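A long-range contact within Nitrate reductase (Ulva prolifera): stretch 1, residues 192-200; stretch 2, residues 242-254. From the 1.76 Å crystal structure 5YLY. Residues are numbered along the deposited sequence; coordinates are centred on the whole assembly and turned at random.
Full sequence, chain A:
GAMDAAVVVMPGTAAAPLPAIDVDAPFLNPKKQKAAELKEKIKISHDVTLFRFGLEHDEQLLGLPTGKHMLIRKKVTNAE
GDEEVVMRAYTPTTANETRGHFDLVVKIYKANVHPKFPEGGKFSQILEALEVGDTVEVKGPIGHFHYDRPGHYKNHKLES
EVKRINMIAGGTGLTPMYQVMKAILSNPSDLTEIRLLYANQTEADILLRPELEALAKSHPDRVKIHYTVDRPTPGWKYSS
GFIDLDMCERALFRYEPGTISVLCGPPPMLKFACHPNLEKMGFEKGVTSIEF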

# COMPACT_ATOMS: atom_id res chain seq x y z
N THR A 192 -13.13 13.36 -3.91
CA THR A 192 -13.24 12.32 -2.89
C THR A 192 -12.34 12.68 -1.69
O THR A 192 -11.23 13.17 -1.88
N GLU A 193 -12.87 12.51 -0.47
CA GLU A 193 -12.14 12.77 0.77
C GLU A 193 -11.57 11.45 1.30
O GLU A 193 -12.13 10.37 1.06
N ILE A 194 -10.48 11.55 2.05
CA ILE A 194 -9.78 10.36 2.55
C ILE A 194 -9.42 10.53 4.02
O ILE A 194 -9.02 11.61 4.43
N ARG A 195 -9.50 9.43 4.77
CA ARG A 195 -8.98 9.38 6.13
C ARG A 195 -8.08 8.17 6.22
O ARG A 195 -8.53 7.07 5.92
N LEU A 196 -6.83 8.36 6.62
CA LEU A 196 -5.93 7.23 6.78
C LEU A 196 -5.59 7.01 8.24
O LEU A 196 -5.25 7.96 8.97
N LEU A 197 -5.65 5.74 8.66
CA LEU A 197 -5.22 5.32 9.99
C LEU A 197 -4.08 4.31 9.75
O LEU A 197 -4.28 3.30 9.09
N TYR A 198 -2.87 4.65 10.20
CA TYR A 198 -1.72 3.81 9.88
C TYR A 198 -1.08 3.29 11.14
O TYR A 198 -0.56 4.09 11.94
N ALA A 199 -1.08 1.96 11.32
CA ALA A 199 -0.53 1.31 12.52
C ALA A 199 0.81 0.63 12.25
O ALA A 199 0.98 -0.00 11.21
N ASN A 200 1.77 0.77 13.18
CA ASN A 200 3.08 0.13 13.07
C ASN A 200 3.58 -0.23 14.44
O ASN A 200 3.09 0.33 15.42
N PHE A 242 -2.91 -0.86 20.12
CA PHE A 242 -3.68 -1.43 19.01
C PHE A 242 -4.85 -0.54 18.60
O PHE A 242 -5.40 0.19 19.44
N ILE A 243 -5.25 -0.64 17.32
CA ILE A 243 -6.41 0.07 16.80
C ILE A 243 -7.64 -0.40 17.64
O ILE A 243 -7.82 -1.60 17.85
N ASP A 244 -8.41 0.56 18.19
CA ASP A 244 -9.62 0.29 18.97
C ASP A 244 -10.74 1.20 18.46
O ASP A 244 -10.51 2.00 17.55
N LEU A 245 -11.96 1.05 19.01
CA LEU A 245 -13.11 1.85 18.57
C LEU A 245 -12.86 3.35 18.68
O LEU A 245 -13.16 4.07 17.74
N ASP A 246 -12.31 3.80 19.83
CA ASP A 246 -12.00 5.22 20.09
C ASP A 246 -11.05 5.77 19.02
O ASP A 246 -11.29 6.85 18.50
N MET A 247 -9.99 5.02 18.69
CA MET A 247 -9.04 5.44 17.68
C MET A 247 -9.70 5.53 16.30
O MET A 247 -9.44 6.49 15.57
N CYS A 248 -10.56 4.53 15.95
CA CYS A 248 -11.27 4.54 14.67
C CYS A 248 -12.24 5.72 14.60
O CYS A 248 -12.35 6.34 13.55
N GLU A 249 -12.92 6.05 15.72
CA GLU A 249 -13.86 7.18 15.74
C GLU A 249 -13.13 8.52 15.62
O GLU A 249 -13.66 9.46 15.02
N ARG A 250 -11.94 8.62 16.21
CA ARG A 250 -11.16 9.87 16.12
C ARG A 250 -10.56 10.08 14.73
O ARG A 250 -10.58 11.19 14.21
N ALA A 251 -10.04 9.02 14.12
CA ALA A 251 -9.32 9.06 12.85
C ALA A 251 -10.12 8.88 11.60
O ALA A 251 -9.66 9.32 10.55
N LEU A 252 -11.27 8.18 11.66
CA LEU A 252 -12.01 7.82 10.45
C LEU A 252 -13.43 8.34 10.33
O LEU A 252 -14.02 8.76 11.33
N PHE A 253 -13.99 8.27 9.12
CA PHE A 253 -15.39 8.64 8.90
C PHE A 253 -16.31 7.51 9.38
O PHE A 253 -15.97 6.32 9.22
N ARG A 254 -17.50 7.86 9.90
CA ARG A 254 -18.51 6.86 10.24
C ARG A 254 -19.17 6.47 8.92
O ARG A 254 -19.08 7.23 7.95

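The strand of stretch 1 runs roughly antiparallel to helix 245-251, at 146°, with the axes 9.0 Å apart at their closest. Strand alternation sets the pattern, and the first rule: every second residue, Glu193, Arg195, Leu197 and Ala199, points toward the second stretch and supplies the interface, while Ile194, Leu196 and Tyr198 point away. No direct hydrogen bond crosses, so shape carries most of the contact.

Leu197 is the central bump, with the largest area covered of any residue here. In its t,p rotamer it spreads two methyls into a hollow lined by the helix and its flanks. At closest approach, Leu197 CD1 lies 3.9 Å from Met247 SD and 4.1 Å from Ala251 CB; Leu197 CD2 lies 3.9 Å from Ile243 CG2 and 4.3 Å from Cys248 SG, and also comes near Ala251 and Met247. Ala251 is small, and here the CA atoms of Leu197 and Ala251 come within 6.2 Å. Met247 (t,t,m) and Ile243 (m,t) also point inward. Ile243 extends CD1 to 3.7 Å from Ala199 CB, a long side chain matched to a short one.

Past the helix, a sideways start can still fill space: Leu252 starts so, but its m,t rotamer swings the end inward, placing CD2 3.9 Å from Leu197 CB and 3.7 Å from Arg195 O.

Phe253 (chi1 m) likewise turns its ring inward from a sideways start. Arg195, m at chi1 and chi2, lays CG over one face of the Phe253 ring, 3.6 Å from its centroid, a CH-pi contact. The chain then curls so that Phe253 CZ sits over a guanidinium face, 3.5 Å from Arg195 NH1, while Arg195 NH1 donates to Ile194 O at 2.9 Å. Glu193 CB reaches Phe253 CZ obliquely at 3.8 Å.

One water bridges the backbones, 3.1 Å from Leu196 O and 2.7 Å from Ala251 O. At the helix start, Asp244 (p) caps, its OD1 accepting from Met247 N at 3.0 Å.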

# COMPACT_ATOMS: atom_id res chain seq x y z
CB THR A 192 -12.86 10.94 -3.49
OG1 THR A 192 -13.67 10.74 -4.64
CG2 THR A 192 -13.08 9.78 -2.49
CB GLU A 193 -13.05 13.37 1.86
CG GLU A 193 -13.73 14.67 1.52
CD GLU A 193 -14.68 15.09 2.63
OE1 GLU A 193 -15.86 14.68 2.60
OE2 GLU A 193 -14.23 15.80 3.55
CB ILE A 194 -8.45 10.14 1.73
CG1 ILE A 194 -8.72 9.85 0.23
CG2 ILE A 194 -7.55 9.05 2.35
CD1 ILE A 194 -7.42 10.13 -0.64
CB ARG A 195 -10.10 9.28 7.20
CG ARG A 195 -10.94 10.56 7.32
CD ARG A 195 -10.14 11.74 7.83
NE ARG A 195 -10.97 12.95 7.94
CZ ARG A 195 -11.18 13.83 6.96
NH1 ARG A 195 -10.64 13.64 5.75
NH2 ARG A 195 -11.96 14.88 7.16
CB LEU A 196 -4.63 7.47 5.96
CG LEU A 196 -3.46 6.48 6.21
CD1 LEU A 196 -3.81 5.05 5.74
CD2 LEU A 196 -2.17 6.98 5.51
CB LEU A 197 -6.38 4.75 10.80
CG LEU A 197 -6.03 4.14 12.19
CD1 LEU A 197 -5.31 5.15 13.09
CD2 LEU A 197 -7.29 3.70 12.92
CB TYR A 198 -0.73 4.63 9.00
CG TYR A 198 0.48 3.91 8.42
CD1 TYR A 198 0.48 2.53 8.25
CD2 TYR A 198 1.60 4.63 7.99
CE1 TYR A 198 1.60 1.87 7.73
CE2 TYR A 198 2.69 3.99 7.40
CZ TYR A 198 2.69 2.61 7.29
OH TYR A 198 3.80 1.99 6.78
CB ALA A 199 -1.52 0.28 13.05
CB ASN A 200 4.10 1.05 12.39
CG ASN A 200 3.77 1.28 10.96
OD1 ASN A 200 3.93 0.39 10.12
ND2 ASN A 200 3.16 2.41 10.68
CB PHE A 242 -4.23 -2.83 19.36
CG PHE A 242 -3.22 -3.82 19.90
CD1 PHE A 242 -2.10 -4.17 19.16
CD2 PHE A 242 -3.43 -4.44 21.13
CE1 PHE A 242 -1.17 -5.10 19.66
CE2 PHE A 242 -2.51 -5.37 21.62
CZ PHE A 242 -1.39 -5.69 20.88
CB ILE A 243 -6.57 -0.22 15.29
CG1 ILE A 243 -5.37 0.36 14.49
CG2 ILE A 243 -7.89 0.32 14.76
CD1 ILE A 243 -5.25 -0.10 13.07
CB ASP A 244 -9.38 0.40 20.49
CG ASP A 244 -9.01 1.77 21.07
OD1 ASP A 244 -8.94 2.75 20.29
OD2 ASP A 244 -8.79 1.86 22.29
CB LEU A 245 -14.40 1.45 19.32
CG LEU A 245 -15.69 2.17 18.86
CD1 LEU A 245 -16.01 1.90 17.39
CD2 LEU A 245 -16.87 1.81 19.75
CB ASP A 246 -11.37 5.41 21.48
CG ASP A 246 -11.96 6.56 22.26
OD1 ASP A 246 -11.84 7.72 21.79
OD2 ASP A 246 -12.59 6.30 23.31
CB MET A 247 -7.84 4.51 17.64
CG MET A 247 -6.66 5.09 16.88
SD MET A 247 -5.32 3.89 16.79
CE MET A 247 -4.99 3.59 18.53
CB CYS A 248 -12.00 3.21 14.44
SG CYS A 248 -10.90 1.80 14.16
CB GLU A 249 -14.77 7.15 16.98
CG GLU A 249 -15.79 6.02 16.94
CD GLU A 249 -16.62 5.78 18.19
OE1 GLU A 249 -16.16 6.14 19.30
OE2 GLU A 249 -17.71 5.17 18.05
CB ARG A 250 -10.05 9.92 17.19
CG ARG A 250 -10.62 10.11 18.62
CD ARG A 250 -9.54 10.30 19.68
NE ARG A 250 -8.87 9.05 20.04
CZ ARG A 250 -7.66 8.69 19.61
NH1 ARG A 250 -6.98 9.49 18.80
NH2 ARG A 250 -7.13 7.54 20.00
CB ALA A 251 -8.22 7.99 12.88
CB LEU A 252 -12.03 6.26 10.35
CG LEU A 252 -10.65 5.54 10.45
CD1 LEU A 252 -10.85 4.06 10.53
CD2 LEU A 252 -9.72 5.91 9.23
CB PHE A 253 -15.67 8.83 7.39
CG PHE A 253 -14.95 9.95 6.69
CD1 PHE A 253 -15.15 11.27 7.07
CD2 PHE A 253 -14.11 9.69 5.61
CE1 PHE A 253 -14.50 12.32 6.40
CE2 PHE A 253 -13.48 10.74 4.92
CZ PHE A 253 -13.68 12.04 5.33
CB ARG A 254 -19.57 7.45 11.19
CG ARG A 254 -19.04 7.68 12.60
CD ARG A 254 -20.15 7.81 13.63
NE ARG A 254 -20.76 6.53 14.02
CZ ARG A 254 -20.27 5.69 14.93
NH1 ARG A 254 -20.90 4.55 15.19
NH2 ARG A 254 -19.14 5.96 15.56
O HOH W 1 -7.18 10.21 9.83